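Local coordinates for fatty acid synthase 1, isoform A (Drosophila melanogaster, PDB 6FN6), which probably catalyses synthesis of long-chain saturated fatty acids from acetyl-CoA and malonyl-CoA with NADPH, this piece being its dehydratase, enoylreductase and ketoreductase region, at residues R652-V657 with E683-V688; T694-L699 with V851-E856; D837-M840 with M846-Q849. All coordinates share one frame; numbering follows the deposited sequence.

Contact 1 (R652-V657 with E683-V688); sequences RVMAMV and EEASTV
Met654, in the middle of strand 652-656, makes a buried apolar contact with Ala685 and Val688 of the segment 683-688, which leads into helix 689-702. This part is probably the enoylreductase, whose later portion matches the zinc-binding dehydrogenase family, as in medium-chain dehydrogenases/reductases, and the strand pairs with 642-646 and 673-675. Met654 alone reaches across from the strand. Its CG sits between the backbone N and the carbonyl carbon (chi1 39°), and the chain then runs straight until a bend at chi3 (-87°) carries CE over to Val688. SD meets the methyl of Ala685, SD to CB 3.8 Å, while CE of Met654 lies 3.6 Å from CG1 of Val688, the two side chains meeting at a slant. A small alanine lets the thioether come close to the helix, and the branched valine offers its CG1 to the terminal methyl. The turn that presents these two residues is a type I beta turn, held by Val688 N to Ala685 O at 3.0 Å. Within the turn, Ser686 OG bonds back to Glu683 O at 2.6 Å. Thr687 OG1 gives its proton to Glu684 O at 2.7 Å, which also receives Thr687 N, and the same hydroxyl is bonded to Leu866 N. Pro689 and Trp674 add to the surroundings of Met654. The chemistry is thus divided: thioether and methyl groups meet strand to turn without any polar link, whereas the hydroxyls tie the turn back to the carbonyls of Glu683 and Glu684.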
loop_
_atom_site.group_PDB
_atom_site.type_symbol
_atom_site.label_atom_id
_atom_site.label_comp_id
_atom_site.label_asym_id
_atom_site.label_seq_id
_atom_site.Cartn_x
_atom_site.Cartn_y
_atom_site.Cartn_z
ATOM N N ARG A 652 42.767 -15.158 14.094
ATOM C CA ARG A 652 42.146 -13.863 13.821
ATOM C C ARG A 652 40.833 -14.059 13.072
ATOM O O ARG A 652 40.820 -14.571 11.952
ATOM C CB ARG A 652 43.097 -12.963 13.024
ATOM C CG ARG A 652 44.061 -12.175 13.904
ATOM C CD ARG A 652 45.260 -11.619 13.141
ATOM N NE ARG A 652 44.885 -10.652 12.105
ATOM C CZ ARG A 652 44.872 -10.901 10.796
ATOM N NH1 ARG A 652 45.212 -12.095 10.321
ATOM N NH2 ARG A 652 44.518 -9.941 9.950
ATOM N N VAL A 653 39.732 -13.654 13.700
ATOM C CA VAL A 653 38.401 -13.958 13.192
ATOM C C VAL A 653 37.476 -12.749 13.280
ATOM O O VAL A 653 37.609 -11.908 14.169
ATOM C CB VAL A 653 37.789 -15.155 13.955
ATOM C CG1 VAL A 653 36.399 -15.497 13.420
ATOM C CG2 VAL A 653 38.701 -16.366 13.882
ATOM N N MET A 654 36.544 -12.676 12.335
ATOM C CA MET A 654 35.451 -11.712 12.374
ATOM C C MET A 654 34.148 -12.492 12.283
ATOM O O MET A 654 34.080 -13.497 11.575
ATOM C CB MET A 654 35.561 -10.701 11.234
ATOM C CG MET A 654 36.019 -11.311 9.926
ATOM S SD MET A 654 35.986 -10.157 8.547
ATOM C CE MET A 654 34.297 -10.349 7.997
ATOM N N ALA A 655 33.124 -12.053 13.010
ATOM C CA ALA A 655 31.892 -12.829 13.099
ATOM C C ALA A 655 30.635 -11.969 13.102
ATOM O O ALA A 655 30.691 -10.748 13.251
ATOM C CB ALA A 655 31.923 -13.687 14.351
ATOM N N MET A 656 29.499 -12.642 12.951
ATOM C CA MET A 656 28.191 -12.008 13.000
ATOM C C MET A 656 27.287 -12.834 13.907
ATOM O O MET A 656 27.231 -14.058 13.790
ATOM C CB MET A 656 27.590 -11.889 11.598
ATOM C CG MET A 656 26.226 -11.220 11.561
ATOM S SD MET A 656 25.590 -11.006 9.891
ATOM C CE MET A 656 25.538 -12.702 9.314
ATOM N N VAL A 657 26.595 -12.160 14.820
ATOM C CA VAL A 657 25.757 -12.836 15.804
ATOM C C VAL A 657 24.447 -12.080 16.003
ATOM O O VAL A 657 24.354 -10.899 15.671
ATOM C CB VAL A 657 26.498 -12.990 17.139
ATOM C CG1 VAL A 657 27.563 -14.071 17.036
ATOM C CG2 VAL A 657 27.124 -11.661 17.548
ATOM N N GLU A 683 40.336 -3.800 13.541
ATOM C CA GLU A 683 39.526 -2.592 13.445
ATOM C C GLU A 683 38.776 -2.564 12.115
ATOM O O GLU A 683 37.572 -2.315 12.070
ATOM C CB GLU A 683 40.413 -1.351 13.601
ATOM C CG GLU A 683 39.736 -0.028 13.281
ATOM C CD GLU A 683 40.673 1.153 13.455
ATOM O OE1 GLU A 683 40.579 2.117 12.665
ATOM O OE2 GLU A 683 41.505 1.117 14.386
ATOM N N GLU A 684 39.504 -2.813 11.033
ATOM C CA GLU A 684 38.921 -2.824 9.700
ATOM C C GLU A 684 37.927 -3.970 9.531
ATOM O O GLU A 684 36.799 -3.766 9.083
ATOM C CB GLU A 684 40.026 -2.941 8.649
ATOM C CG GLU A 684 40.814 -1.663 8.425
ATOM C CD GLU A 684 42.015 -1.875 7.523
ATOM O OE1 GLU A 684 41.991 -2.819 6.706
ATOM O OE2 GLU A 684 42.985 -1.098 7.635
ATOM N N ALA A 685 38.353 -5.174 9.900
ATOM C CA ALA A 685 37.554 -6.374 9.684
ATOM C C ALA A 685 36.193 -6.289 10.374
ATOM O O ALA A 685 35.184 -6.745 9.831
ATOM C CB ALA A 685 38.314 -7.599 10.167
ATOM N N SER A 686 36.169 -5.694 11.562
ATOM C CA SER A 686 34.951 -5.606 12.362
ATOM C C SER A 686 33.799 -4.937 11.614
ATOM O O SER A 686 32.633 -5.132 11.958
ATOM C CB SER A 686 35.230 -4.844 13.662
ATOM O OG SER A 686 35.713 -3.538 13.398
ATOM N N THR A 687 34.128 -4.143 10.599
ATOM C CA THR A 687 33.125 -3.371 9.871
ATOM C C THR A 687 32.374 -4.192 8.819
ATOM O O THR A 687 31.340 -3.757 8.315
ATOM C CB THR A 687 33.762 -2.164 9.158
ATOM O OG1 THR A 687 34.609 -2.627 8.100
ATOM C CG2 THR A 687 34.584 -1.335 10.127
ATOM N N VAL A 688 32.885 -5.374 8.496
ATOM C CA VAL A 688 32.419 -6.112 7.320
ATOM C C VAL A 688 31.165 -6.973 7.539
ATOM O O VAL A 688 30.215 -6.867 6.767
ATOM C CB VAL A 688 33.567 -6.988 6.769
ATOM C CG1 VAL A 688 33.074 -7.908 5.657
ATOM C CG2 VAL A 688 34.697 -6.118 6.267
#

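Contact 2 (T694-L699 with V851-E856); sequences TVYYAL and VSLVAE
Leu853 is the first residue of 851-856 to meet helix 689-702, and it does so by crossing Tyr696 at a slant. Both helices belong to the probable enoylreductase, 844-860 within its zinc-binding dehydrogenase family portion. The CB of Leu853 comes to 3.6 Å from CD1 of Tyr696, and its CD2 methyl reaches back to CB of the tyrosine at 3.8 Å, so that the leucine covers the root of the ring. A leucine suits this place because its branch can spread over both the ring and the stem that carries it. The backbone takes part as well: Leu853 O stands 3.7 Å above the plane of the Tyr696 ring, displaced toward its rim. Next along the helix, Val854 N lies over the same face, 4.2 Å above the ring plane and again off centre. The valine side chain then meets the other flank of the ring, with CG2 of Val854 3.8 Å from CD2 of Tyr696. This follows from its chi1 of 176°, which sets CG2 anti to the carbonyl carbon. Between them, Leu853 and Val854 give the flat ring a bed made of aliphatic carbon and peptide backbone, an interaction of shape with no polar bond between the segments. Replacing Tyr696 by an alanine removes the ring and would probably open a gap beside Leu853 and Val854, leaving Leu853 O without its aromatic neighbour. Around the pair, Val727 of helix 719-731 and Val863 also touch Tyr696, and Leu853 extends its packing to Val700 and Val701 one turn further along helix 689-702. Farther out, Val851 O accepts a bond from Trp674 NE1 of strand 673-675, and helix 836-841 packs on Thr694 and Tyr697.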
loop_
_atom_site.group_PDB
_atom_site.type_symbol
_atom_site.label_atom_id
_atom_site.label_comp_id
_atom_site.label_asym_id
_atom_site.label_seq_id
_atom_site.Cartn_x
_atom_site.Cartn_y
_atom_site.Cartn_z
ATOM N N THR A 694 24.187 -8.141 4.873
ATOM C CA THR A 694 22.927 -7.495 4.536
ATOM C C THR A 694 22.865 -7.203 3.040
ATOM O O THR A 694 21.875 -7.514 2.375
ATOM C CB THR A 694 22.747 -6.182 5.319
ATOM O OG1 THR A 694 22.843 -6.445 6.722
ATOM C CG2 THR A 694 21.396 -5.546 5.015
ATOM N N VAL A 695 23.929 -6.601 2.521
ATOM C CA VAL A 695 23.976 -6.185 1.127
ATOM C C VAL A 695 23.807 -7.388 0.212
ATOM O O VAL A 695 23.081 -7.330 -0.782
ATOM C CB VAL A 695 25.290 -5.432 0.824
ATOM C CG1 VAL A 695 25.591 -5.425 -0.670
ATOM C CG2 VAL A 695 25.219 -4.012 1.341
ATOM N N TYR A 696 24.469 -8.486 0.556
ATOM C CA TYR A 696 24.453 -9.667 -0.294
ATOM C C TYR A 696 23.128 -10.415 -0.200
ATOM O O TYR A 696 22.641 -10.946 -1.197
ATOM C CB TYR A 696 25.611 -10.594 0.070
ATOM C CG TYR A 696 26.894 -10.247 -0.648
ATOM C CD1 TYR A 696 27.057 -10.537 -1.997
ATOM C CD2 TYR A 696 27.943 -9.627 0.020
ATOM C CE1 TYR A 696 28.226 -10.221 -2.662
ATOM C CE2 TYR A 696 29.117 -9.307 -0.638
ATOM C CZ TYR A 696 29.252 -9.606 -1.978
ATOM O OH TYR A 696 30.417 -9.292 -2.638
ATOM N N TYR A 697 22.531 -10.447 0.986
ATOM C CA TYR A 697 21.258 -11.135 1.153
ATOM C C TYR A 697 20.142 -10.371 0.443
ATOM O O TYR A 697 19.141 -10.956 0.027
ATOM C CB TYR A 697 20.906 -11.304 2.632
ATOM C CG TYR A 697 19.546 -11.932 2.829
ATOM C CD1 TYR A 697 19.319 -13.258 2.483
ATOM C CD2 TYR A 697 18.481 -11.196 3.331
ATOM C CE1 TYR A 697 18.079 -13.837 2.647
ATOM C CE2 TYR A 697 17.234 -11.770 3.497
ATOM C CZ TYR A 697 17.039 -13.091 3.151
ATOM O OH TYR A 697 15.804 -13.674 3.308
ATOM N N ALA A 698 20.320 -9.060 0.315
ATOM C CA ALA A 698 19.307 -8.202 -0.288
ATOM C C ALA A 698 19.472 -8.111 -1.804
ATOM O O ALA A 698 18.525 -8.348 -2.555
ATOM C CB ALA A 698 19.361 -6.809 0.333
ATOM N N LEU A 699 20.678 -7.762 -2.244
ATOM C CA LEU A 699 20.928 -7.480 -3.655
ATOM C C LEU A 699 21.103 -8.742 -4.505
ATOM O O LEU A 699 20.629 -8.796 -5.641
ATOM C CB LEU A 699 22.171 -6.598 -3.803
ATOM C CG LEU A 699 22.197 -5.265 -3.048
ATOM C CD1 LEU A 699 23.378 -4.427 -3.510
ATOM C CD2 LEU A 699 20.893 -4.490 -3.201
ATOM N N VAL A 851 27.295 -16.123 3.768
ATOM C CA VAL A 851 28.680 -16.006 4.203
ATOM C C VAL A 851 29.598 -16.358 3.036
ATOM O O VAL A 851 30.675 -15.781 2.887
ATOM C CB VAL A 851 28.967 -16.891 5.437
ATOM C CG1 VAL A 851 28.100 -16.459 6.610
ATOM C CG2 VAL A 851 28.741 -18.360 5.121
ATOM N N SER A 852 29.165 -17.301 2.206
ATOM C CA SER A 852 29.912 -17.656 1.004
ATOM C C SER A 852 30.011 -16.444 0.087
ATOM O O SER A 852 31.074 -16.152 -0.461
ATOM C CB SER A 852 29.250 -18.824 0.270
ATOM O OG SER A 852 29.106 -19.945 1.123
ATOM N N LEU A 853 28.895 -15.740 -0.075
ATOM C CA LEU A 853 28.861 -14.541 -0.903
ATOM C C LEU A 853 29.843 -13.502 -0.374
ATOM O O LEU A 853 30.619 -12.925 -1.135
ATOM C CB LEU A 853 27.447 -13.956 -0.947
ATOM C CG LEU A 853 26.590 -14.315 -2.165
ATOM C CD1 LEU A 853 26.556 -15.814 -2.393
ATOM C CD2 LEU A 853 25.180 -13.770 -2.011
ATOM N N VAL A 854 29.802 -13.268 0.934
ATOM C CA VAL A 854 30.713 -12.324 1.562
ATOM C C VAL A 854 32.136 -12.847 1.430
ATOM O O VAL A 854 33.056 -12.095 1.115
ATOM C CB VAL A 854 30.342 -12.086 3.043
ATOM C CG1 VAL A 854 31.356 -11.165 3.721
ATOM C CG2 VAL A 854 28.942 -11.507 3.156
ATOM N N ALA A 855 32.307 -14.145 1.655
ATOM C CA ALA A 855 33.624 -14.761 1.576
ATOM C C ALA A 855 34.219 -14.576 0.182
ATOM O O ALA A 855 35.362 -14.137 0.039
ATOM C CB ALA A 855 33.540 -16.239 1.928
ATOM N N GLU A 856 33.436 -14.913 -0.840
ATOM C CA GLU A 856 33.869 -14.774 -2.228
ATOM C C GLU A 856 34.144 -13.313 -2.576
ATOM O O GLU A 856 35.043 -13.008 -3.357
ATOM C CB GLU A 856 32.814 -15.349 -3.176
ATOM C CG GLU A 856 33.221 -15.336 -4.649
ATOM C CD GLU A 856 32.113 -15.820 -5.569
ATOM O OE1 GLU A 856 32.393 -16.063 -6.762
ATOM O OE2 GLU A 856 30.963 -15.957 -5.100
#

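Contact 3 (D837-M840 with M846-Q849); sequences DSVM and MQNQ
Gln847, near the start of helix 844-860, reaches across to the backbone of the preceding helix 836-841, within the part matching the zinc-binding dehydrogenase family, and donates from NE2 to Val839 O at 3.1 Å. The bond is fairly straight, with an N-H...O angle of 161°, and the carbonyl oxygen lies close to the plane of the glutamine amide. Seen from the acceptor, the donor is tilted 18° out of the carbonyl plane. Met840 O lies even nearer to NE2, at 2.8 Å, but the angle there is poor and it does not count as a bond. Beneath the amide the contact is apolar: CG of Gln847 passes CG1 of Val839 at 4.1 Å, the two side chains running past each other in opposite directions, and CG of Met846 lies 4.3 Å from the same valine methyl. Gln847 is extended beyond CG (chi2 163°), which gives it the length to bring the amide to the other helix. In the second shell, Arg671 NE bonds to Gln847 OE1, so both ends of the amide are held and its rotation is fixed. Met672 packs on Gln847 and Met840, and Tyr697 of helix 689-702 touches both Val839 and Met846. Ser838 packs on Asn828 of the second subunit. Val839 and Met840 stand close to the C-terminal end of a short helix, where carbonyls commonly lack an in-helix partner, and a side-chain amide can serve one of them. The guanidinium on OE1 would be expected to polarise the amide and make its N-H a somewhat better donor.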
loop_
_atom_site.group_PDB
_atom_site.type_symbol
_atom_site.label_atom_id
_atom_site.label_comp_id
_atom_site.label_asym_id
_atom_site.label_seq_id
_atom_site.Cartn_x
_atom_site.Cartn_y
_atom_site.Cartn_z
ATOM N N ASP A 837 17.836 -10.508 10.557
ATOM C CA ASP A 837 17.585 -11.292 11.762
ATOM C C ASP A 837 16.951 -12.635 11.417
ATOM O O ASP A 837 17.316 -13.666 11.979
ATOM C CB ASP A 837 16.682 -10.519 12.729
ATOM C CG ASP A 837 17.354 -9.281 13.295
ATOM O OD1 ASP A 837 18.603 -9.236 13.318
ATOM O OD2 ASP A 837 16.633 -8.356 13.726
ATOM N N SER A 838 16.005 -12.620 10.484
ATOM C CA SER A 838 15.321 -13.837 10.065
ATOM C C SER A 838 16.300 -14.866 9.497
ATOM O O SER A 838 16.046 -16.069 9.549
ATOM C CB SER A 838 14.244 -13.511 9.028
ATOM O OG SER A 838 13.245 -12.677 9.588
ATOM N N VAL A 839 17.419 -14.392 8.955
ATOM C CA VAL A 839 18.430 -15.285 8.400
ATOM C C VAL A 839 19.095 -16.060 9.526
ATOM O O VAL A 839 19.137 -17.289 9.505
ATOM C CB VAL A 839 19.478 -14.511 7.575
ATOM C CG1 VAL A 839 20.542 -15.460 7.032
ATOM C CG2 VAL A 839 18.814 -13.750 6.439
ATOM N N MET A 840 19.611 -15.334 10.512
ATOM C CA MET A 840 20.344 -15.949 11.607
ATOM C C MET A 840 19.394 -16.816 12.427
ATOM O O MET A 840 19.753 -17.903 12.873
ATOM C CB MET A 840 20.996 -14.879 12.487
ATOM C CG MET A 840 21.921 -13.936 11.725
ATOM S SD MET A 840 22.763 -12.737 12.780
ATOM C CE MET A 840 21.428 -11.609 13.167
ATOM N N MET A 846 20.752 -21.052 4.216
ATOM C CA MET A 846 20.717 -19.637 3.865
ATOM C C MET A 846 21.888 -18.902 4.514
ATOM O O MET A 846 22.508 -18.033 3.898
ATOM C CB MET A 846 19.389 -19.011 4.295
ATOM C CG MET A 846 19.107 -17.659 3.670
ATOM S SD MET A 846 19.097 -17.704 1.865
ATOM C CE MET A 846 20.559 -16.738 1.507
ATOM N N GLN A 847 22.180 -19.253 5.764
ATOM C CA GLN A 847 23.309 -18.674 6.483
ATOM C C GLN A 847 24.625 -18.997 5.784
ATOM O O GLN A 847 25.502 -18.145 5.658
ATOM C CB GLN A 847 23.354 -19.187 7.924
ATOM C CG GLN A 847 22.179 -18.758 8.784
ATOM C CD GLN A 847 22.052 -19.591 10.044
ATOM O OE1 GLN A 847 22.850 -20.496 10.286
ATOM N NE2 GLN A 847 21.050 -19.282 10.859
ATOM N N ASN A 848 24.758 -20.238 5.329
ATOM C CA ASN A 848 25.988 -20.686 4.690
ATOM C C ASN A 848 26.184 -20.037 3.325
ATOM O O ASN A 848 27.315 -19.822 2.892
ATOM C CB ASN A 848 25.983 -22.207 4.550
ATOM C CG ASN A 848 26.184 -22.913 5.875
ATOM O OD1 ASN A 848 27.091 -22.578 6.639
ATOM N ND2 ASN A 848 25.329 -23.887 6.162
ATOM N N GLN A 849 25.086 -19.729 2.644
ATOM C CA GLN A 849 25.170 -19.101 1.333
ATOM C C GLN A 849 25.632 -17.649 1.450
ATOM O O GLN A 849 26.526 -17.217 0.721
ATOM C CB GLN A 849 23.826 -19.173 0.606
ATOM C CG GLN A 849 23.841 -18.521 -0.770
ATOM C CD GLN A 849 24.857 -19.164 -1.702
ATOM O OE1 GLN A 849 25.877 -18.563 -2.039
ATOM N NE2 GLN A 849 24.583 -20.395 -2.116
#

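In the fold
The three contacts form a continuous patch in the probable enoylreductase, away from the predicted dehydratase active-site residues His24 and Asp175. Contacts 2 and 3 are nearest, their centres about 10 Å apart; both use helix 844-860, and contact 3 is nested in the loop that contact 2 closes. Tyr697 joins them, its CZ 3.8 Å from CG2 of Val839. Contact 1 lies about 14 Å from contact 2 and about 17 Å from contact 3, centre to centre. It meets contact 2 where CG1 of Val688 lies 4.2 Å from CG1 of Val854, and contact 3 where SD of Met840 comes 3.7 Å from C of Val657.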